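Local coordinates for endo-N-acetyl-beta-D-glucosaminidase (Hypocrea jecorina, PDB 4AC1), which hydrolyses the chitobiose core of N-linked glycans, leaving one GlcNAc on the asparagine, and deglycosylates the cellulases of the same fungus, at residues A160-S165 against Y203-A208; D184-Q189 against N209-A214. All blocks are in the same frame, centred on the assembly; numbering follows the deposited sequence.

Interaction 1: A160-S165 against Y203-A208. With ZN (zinc ion), chain I.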
loop_
_atom_site.group_PDB
_atom_site.type_symbol
_atom_site.label_atom_id
_atom_site.label_comp_id
_atom_site.label_asym_id
_atom_site.label_seq_id
_atom_site.Cartn_x
_atom_site.Cartn_y
_atom_site.Cartn_z
ATOM N N ALA A 160 0.909 9.876 -11.928
ATOM C CA ALA A 160 0.682 8.746 -12.843
ATOM C C ALA A 160 -0.795 8.516 -13.142
ATOM O O ALA A 160 -1.136 7.846 -14.121
ATOM C CB ALA A 160 1.319 7.480 -12.305
ATOM N N LEU A 161 -1.657 9.087 -12.311
ATOM C CA LEU A 161 -3.107 9.022 -12.520
ATOM C C LEU A 161 -3.640 10.289 -13.200
ATOM O O LEU A 161 -4.854 10.461 -13.366
ATOM C CB LEU A 161 -3.836 8.773 -11.200
ATOM C CG LEU A 161 -3.431 7.527 -10.405
ATOM C CD1 LEU A 161 -4.368 7.332 -9.236
ATOM C CD2 LEU A 161 -3.357 6.283 -11.277
ATOM N N GLU A 162 -2.704 11.161 -13.587
ATOM C CA GLU A 162 -2.982 12.437 -14.259
ATOM C C GLU A 162 -2.224 12.549 -15.584
ATOM O O GLU A 162 -1.847 13.655 -15.989
ATOM C CB GLU A 162 -2.575 13.598 -13.353
ATOM C CG GLU A 162 -3.296 13.617 -12.016
ATOM C CD GLU A 162 -2.637 14.541 -11.007
ATOM O OE1 GLU A 162 -1.620 14.160 -10.390
ATOM O OE2 GLU A 162 -3.124 15.675 -10.829
ATOM N N ASP A 163 -1.992 11.423 -16.255
ATOM C CA ASP A 163 -1.325 11.409 -17.567
ATOM C C ASP A 163 0.095 11.993 -17.539
ATOM O O ASP A 163 0.569 12.556 -18.539
ATOM C CB ASP A 163 -2.185 12.127 -18.630
ATOM C CG ASP A 163 -3.631 11.645 -18.648
ATOM O OD1 ASP A 163 -3.855 10.419 -18.565
ATOM O OD2 ASP A 163 -4.548 12.498 -18.756
ATOM N N SER A 164 0.779 11.850 -16.406
ATOM C CA SER A 164 2.071 12.498 -16.207
ATOM C C SER A 164 3.089 11.571 -15.506
ATOM O O SER A 164 3.018 10.347 -15.635
ATOM C CB SER A 164 1.865 13.819 -15.463
ATOM O OG SER A 164 3.037 14.609 -15.466
ATOM N N SER A 165 4.038 12.166 -14.780
ATOM C CA SER A 165 5.170 11.440 -14.220
ATOM C C SER A 165 4.771 10.161 -13.516
ATOM O O SER A 165 3.855 10.155 -12.690
ATOM C CB SER A 165 5.962 12.326 -13.266
ATOM O OG SER A 165 6.319 13.521 -13.926
ATOM N N TYR A 203 -6.190 15.653 -6.335
ATOM C CA TYR A 203 -7.202 14.619 -6.156
ATOM C C TYR A 203 -8.348 14.822 -7.160
ATOM O O TYR A 203 -8.786 13.869 -7.816
ATOM C CB TYR A 203 -7.702 14.610 -4.703
ATOM C CG TYR A 203 -8.459 13.363 -4.293
ATOM C CD1 TYR A 203 -9.782 13.161 -4.679
ATOM C CD2 TYR A 203 -7.844 12.388 -3.505
ATOM C CE1 TYR A 203 -10.469 12.014 -4.300
ATOM C CE2 TYR A 203 -8.530 11.238 -3.115
ATOM C CZ TYR A 203 -9.841 11.071 -3.514
ATOM O OH TYR A 203 -10.562 9.953 -3.171
ATOM N N ASP A 204 -8.814 16.064 -7.299
ATOM C CA ASP A 204 -9.889 16.378 -8.259
ATOM C C ASP A 204 -9.488 16.066 -9.707
ATOM O O ASP A 204 -10.298 15.571 -10.490
ATOM C CB ASP A 204 -10.302 17.858 -8.183
ATOM C CG ASP A 204 -11.071 18.230 -6.899
ATOM O OD1 ASP A 204 -11.654 17.370 -6.206
ATOM O OD2 ASP A 204 -11.110 19.440 -6.600
ATOM N N ARG A 205 -8.245 16.377 -10.066
ATOM C CA ARG A 205 -7.740 16.081 -11.408
ATOM C C ARG A 205 -7.719 14.564 -11.676
ATOM O O ARG A 205 -8.065 14.097 -12.771
ATOM C CB ARG A 205 -6.356 16.705 -11.601
ATOM C CG ARG A 205 -5.875 16.761 -13.051
ATOM C CD ARG A 205 -4.531 17.485 -13.191
ATOM N NE ARG A 205 -4.590 18.867 -12.725
ATOM C CZ ARG A 205 -4.051 19.327 -11.599
ATOM N NH1 ARG A 205 -3.393 18.524 -10.776
ATOM N NH2 ARG A 205 -4.186 20.612 -11.291
ATOM N N ILE A 206 -7.325 13.798 -10.663
ATOM C CA ILE A 206 -7.298 12.348 -10.780
ATOM C C ILE A 206 -8.724 11.811 -11.001
ATOM O O ILE A 206 -8.954 10.977 -11.881
ATOM C CB ILE A 206 -6.650 11.727 -9.532
ATOM C CG1 ILE A 206 -5.135 11.977 -9.542
ATOM C CG2 ILE A 206 -6.970 10.245 -9.447
ATOM C CD1 ILE A 206 -4.445 11.770 -8.194
ATOM N N VAL A 207 -9.681 12.317 -10.226
ATOM C CA VAL A 207 -11.079 11.898 -10.376
ATOM C C VAL A 207 -11.601 12.228 -11.780
ATOM O O VAL A 207 -12.265 11.401 -12.415
ATOM C CB VAL A 207 -11.985 12.493 -9.279
ATOM C CG1 VAL A 207 -13.460 12.229 -9.591
ATOM C CG2 VAL A 207 -11.614 11.909 -7.921
ATOM N N ALA A 208 -11.257 13.420 -12.264
ATOM C CA ALA A 208 -11.659 13.858 -13.607
ATOM C C ALA A 208 -11.002 13.028 -14.716
ATOM O O ALA A 208 -11.497 12.996 -15.838
ATOM C CB ALA A 208 -11.356 15.337 -13.787
HETATM ZN ZN ZN I . -6.513 11.904 -19.337
HETATM O O HOH W 1 -6.213 9.977 -19.668
HETATM O O HOH W 2 -6.005 12.377 -21.267
HETATM O O HOH W 3 -7.042 14.007 -19.083
HETATM O O HOH W 4 -8.314 11.672 -19.990
#

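Interaction 2: D184-Q189 against N209-A214. With ZN (zinc ion), chain I.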
loop_
_atom_site.group_PDB
_atom_site.type_symbol
_atom_site.label_atom_id
_atom_site.label_comp_id
_atom_site.label_asym_id
_atom_site.label_seq_id
_atom_site.Cartn_x
_atom_site.Cartn_y
_atom_site.Cartn_z
ATOM N N ASP A 184 -8.927 -3.176 -6.320
ATOM C CA ASP A 184 -9.792 -2.634 -5.272
ATOM C C ASP A 184 -9.591 -1.143 -5.029
ATOM O O ASP A 184 -10.566 -0.424 -4.833
ATOM C CB ASP A 184 -9.696 -3.463 -3.988
ATOM C CG ASP A 184 -10.154 -4.868 -4.209
ATOM O OD1 ASP A 184 -11.386 -5.083 -4.296
ATOM O OD2 ASP A 184 -9.316 -5.767 -4.392
ATOM N N TRP A 185 -8.334 -0.692 -5.040
ATOM C CA TRP A 185 -8.035 0.738 -4.932
ATOM C C TRP A 185 -6.582 1.022 -5.276
ATOM O O TRP A 185 -5.773 0.093 -5.454
ATOM C CB TRP A 185 -8.400 1.319 -3.545
ATOM C CG TRP A 185 -7.468 0.949 -2.426
ATOM C CD1 TRP A 185 -6.315 1.594 -2.076
ATOM C CD2 TRP A 185 -7.614 -0.142 -1.502
ATOM N NE1 TRP A 185 -5.727 0.979 -1.005
ATOM C CE2 TRP A 185 -6.510 -0.081 -0.623
ATOM C CE3 TRP A 185 -8.563 -1.165 -1.332
ATOM C CZ2 TRP A 185 -6.309 -1.013 0.394
ATOM C CZ3 TRP A 185 -8.373 -2.078 -0.307
ATOM C CH2 TRP A 185 -7.248 -1.997 0.542
ATOM N N TYR A 186 -6.282 2.317 -5.370
ATOM C CA TYR A 186 -4.954 2.825 -5.653
ATOM C C TYR A 186 -4.429 3.580 -4.434
ATOM O O TYR A 186 -5.028 4.577 -4.000
ATOM C CB TYR A 186 -4.997 3.743 -6.882
ATOM C CG TYR A 186 -5.528 3.070 -8.135
ATOM C CD1 TYR A 186 -4.681 2.314 -8.945
ATOM C CD2 TYR A 186 -6.872 3.195 -8.513
ATOM C CE1 TYR A 186 -5.153 1.681 -10.075
ATOM C CE2 TYR A 186 -7.355 2.559 -9.666
ATOM C CZ TYR A 186 -6.480 1.820 -10.441
ATOM O OH TYR A 186 -6.970 1.194 -11.572
ATOM N N ASN A 187 -3.334 3.076 -3.871
ATOM C CA ASN A 187 -2.618 3.723 -2.775
ATOM C C ASN A 187 -1.802 4.842 -3.387
ATOM O O ASN A 187 -0.650 4.653 -3.784
ATOM C CB ASN A 187 -1.705 2.705 -2.096
ATOM C CG ASN A 187 -2.480 1.668 -1.330
ATOM O OD1 ASN A 187 -3.205 2.000 -0.386
ATOM N ND2 ASN A 187 -2.352 0.404 -1.745
ATOM N N THR A 188 -2.423 6.008 -3.500
ATOM C CA THR A 188 -1.904 7.024 -4.411
ATOM C C THR A 188 -0.895 7.915 -3.694
ATOM O O THR A 188 -1.199 8.509 -2.656
ATOM C CB THR A 188 -3.060 7.809 -5.064
ATOM O OG1 THR A 188 -3.952 6.893 -5.711
ATOM C CG2 THR A 188 -2.561 8.755 -6.132
ATOM N N GLN A 189 0.329 7.955 -4.221
ATOM C CA GLN A 189 1.420 8.615 -3.508
ATOM C C GLN A 189 1.443 10.124 -3.791
ATOM O O GLN A 189 1.965 10.561 -4.825
ATOM C CB GLN A 189 2.762 7.958 -3.851
ATOM C CG GLN A 189 2.736 6.429 -3.792
ATOM C CD GLN A 189 4.115 5.799 -3.859
ATOM O OE1 GLN A 189 5.051 6.310 -3.250
ATOM N NE2 GLN A 189 4.253 4.701 -4.590
ATOM N N ASN A 209 -9.899 12.353 -14.395
ATOM C CA ASN A 209 -9.196 11.471 -15.329
ATOM C C ASN A 209 -9.702 10.018 -15.287
ATOM O O ASN A 209 -9.080 9.121 -15.853
ATOM C CB ASN A 209 -7.675 11.514 -15.094
ATOM C CG ASN A 209 -6.887 11.158 -16.345
ATOM O OD1 ASN A 209 -7.311 11.468 -17.468
ATOM N ND2 ASN A 209 -5.741 10.512 -16.167
ATOM N N GLY A 210 -10.825 9.789 -14.603
ATOM C CA GLY A 210 -11.501 8.492 -14.630
ATOM C C GLY A 210 -11.235 7.535 -13.477
ATOM O O GLY A 210 -11.525 6.338 -13.572
ATOM N N PHE A 211 -10.674 8.042 -12.385
ATOM C CA PHE A 211 -10.429 7.210 -11.204
ATOM C C PHE A 211 -11.410 7.610 -10.115
ATOM O O PHE A 211 -11.330 8.721 -9.592
ATOM C CB PHE A 211 -8.968 7.321 -10.731
ATOM C CG PHE A 211 -7.975 6.865 -11.763
ATOM C CD1 PHE A 211 -7.636 5.514 -11.883
ATOM C CD2 PHE A 211 -7.399 7.778 -12.641
ATOM C CE1 PHE A 211 -6.738 5.091 -12.863
ATOM C CE2 PHE A 211 -6.500 7.360 -13.613
ATOM C CZ PHE A 211 -6.173 6.013 -13.729
ATOM N N ALA A 212 -12.336 6.709 -9.783
ATOM C CA ALA A 212 -13.401 6.995 -8.818
ATOM C C ALA A 212 -12.844 7.331 -7.444
ATOM O O ALA A 212 -11.887 6.702 -6.985
ATOM C CB ALA A 212 -14.356 5.805 -8.713
ATOM N N PRO A 213 -13.445 8.319 -6.768
ATOM C CA PRO A 213 -13.004 8.640 -5.410
ATOM C C PRO A 213 -12.900 7.414 -4.495
ATOM O O PRO A 213 -11.956 7.300 -3.722
ATOM C CB PRO A 213 -14.099 9.588 -4.902
ATOM C CG PRO A 213 -14.575 10.269 -6.121
ATOM C CD PRO A 213 -14.533 9.221 -7.213
ATOM N N ALA A 214 -13.857 6.489 -4.597
ATOM C CA ALA A 214 -13.830 5.267 -3.797
ATOM C C ALA A 214 -12.555 4.453 -4.010
ATOM O O ALA A 214 -12.160 3.686 -3.129
ATOM C CB ALA A 214 -15.070 4.402 -4.078
HETATM ZN ZN ZN I . -6.513 11.904 -19.337
HETATM O O HOH W 2 -6.005 12.377 -21.267
HETATM O O HOH W 1 -6.213 9.977 -19.668
HETATM O O HOH W 3 -7.042 14.007 -19.083
HETATM O O HOH W 4 -8.314 11.672 -19.990
#

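Interaction 1: A160-S165 against Y203-A208
Glu162 and Ile206 bring the two backbones closest, their CA atoms 5.5 Å apart, where the loop following strand 151-154 runs past helix 201-208. Three side chains carry most of the packing. The CG methylene of Glu162 lies on Ile206, 3.5 Å from its CG1, and one residue back CB of Leu161 meets the same CG1 at 3.8 Å, while CD1 of Leu161 reaches the CG2 methyl. Beyond this apolar patch the extended Glu162 side chain carries its carboxylate out to Arg205. There NH1 of Arg205 donates to Glu162 OE2 at 2.9 Å in a salt bridge, with an N-H...O angle of 162°. The oxygen sits at the edge of the guanidinium, almost in its plane, and the two flat groups are only 23° apart. CG of Arg205 stands anti to the backbone N (chi1 -166°) and the chain bends at chi3, which brings NH1 round to the carboxylate. On the way, Arg205 CD passes 3.3 Å from Glu162 OE2. NH1 also forms a salt bridge with Asp202. Replacing Glu162 by an alanine would probably leave Arg205 without one of its carboxylate mates and uncover CG1 of Ile206. Next along the loop, Asp163 turns to a zinc ion, which its OD2 binds at 2.1 Å; Asn209 and four waters complete the six ligands, and water 1 donates to Asp163 OD1. The contact thus grades from buried aliphatic packing to a charge pair nearer the surface, and two carboxylates on NH1 are likely to restrict the guanidinium's rotation.

Interaction 2: D184-Q189 against N209-A214
Phe211 turns its ring edge, led by CD1, toward the face of Tyr186 in a T-shaped stack with centroids 5.4 Å apart and planes at 86°. The approach is off-centre: CD1 of Phe211 comes nearest CE2 of Tyr186, at 3.7 Å, and CE1 lies over the CZ end of the tyrosine, 4.1 Å from that atom. Both side chains place CG anti to the carbonyl carbon (chi1 -58° in Tyr186, -61° in Phe211), which directs the two rings toward each other between strand 185-189 and the loop after helix 201-208. Ile206 and Leu161 also touch Phe211, and the Tyr186 hydroxyl hydrogen-bonds to Gln176. Farther along, Trp185 CB lies at the limit of contact with Ala214 O; its indole leads away, and NE1 donates to Asn187 OD1 at 2.8 Å, coming from above the carbonyl plane of the asparagine. At the other end of the loop, OD1 of Asn209 binds the zinc ion at 2.1 Å. No hydrogen bond joins the two segments, so the link rests on aromatic and van der Waals contact, packing the loop between helix 201-208 and strand 216-221 against the outward side of a barrel strand.

Overall arrangement
Interaction 2 is the buried one, between a strand of the family 18 beta/alpha barrel and the loop leading into the next strand; interaction 1 lies nearer the surface, where a loop meets helix 201-208. Their segments alternate along the chain, and helix 201-208 runs directly into the 209-214 loop. Part of the seam is polar: ND2 of Asn209 is within probable hydrogen-bonding distance of Leu161 O (2.9 Å), close to the zinc site that the two contacts share. The same carbonyl also packs on the Phe211 ring, with Leu161 O 3.5 Å from Phe211 CE2. Chemistry thus passes from aromatic packing beside the barrel to charge and metal coordination outside.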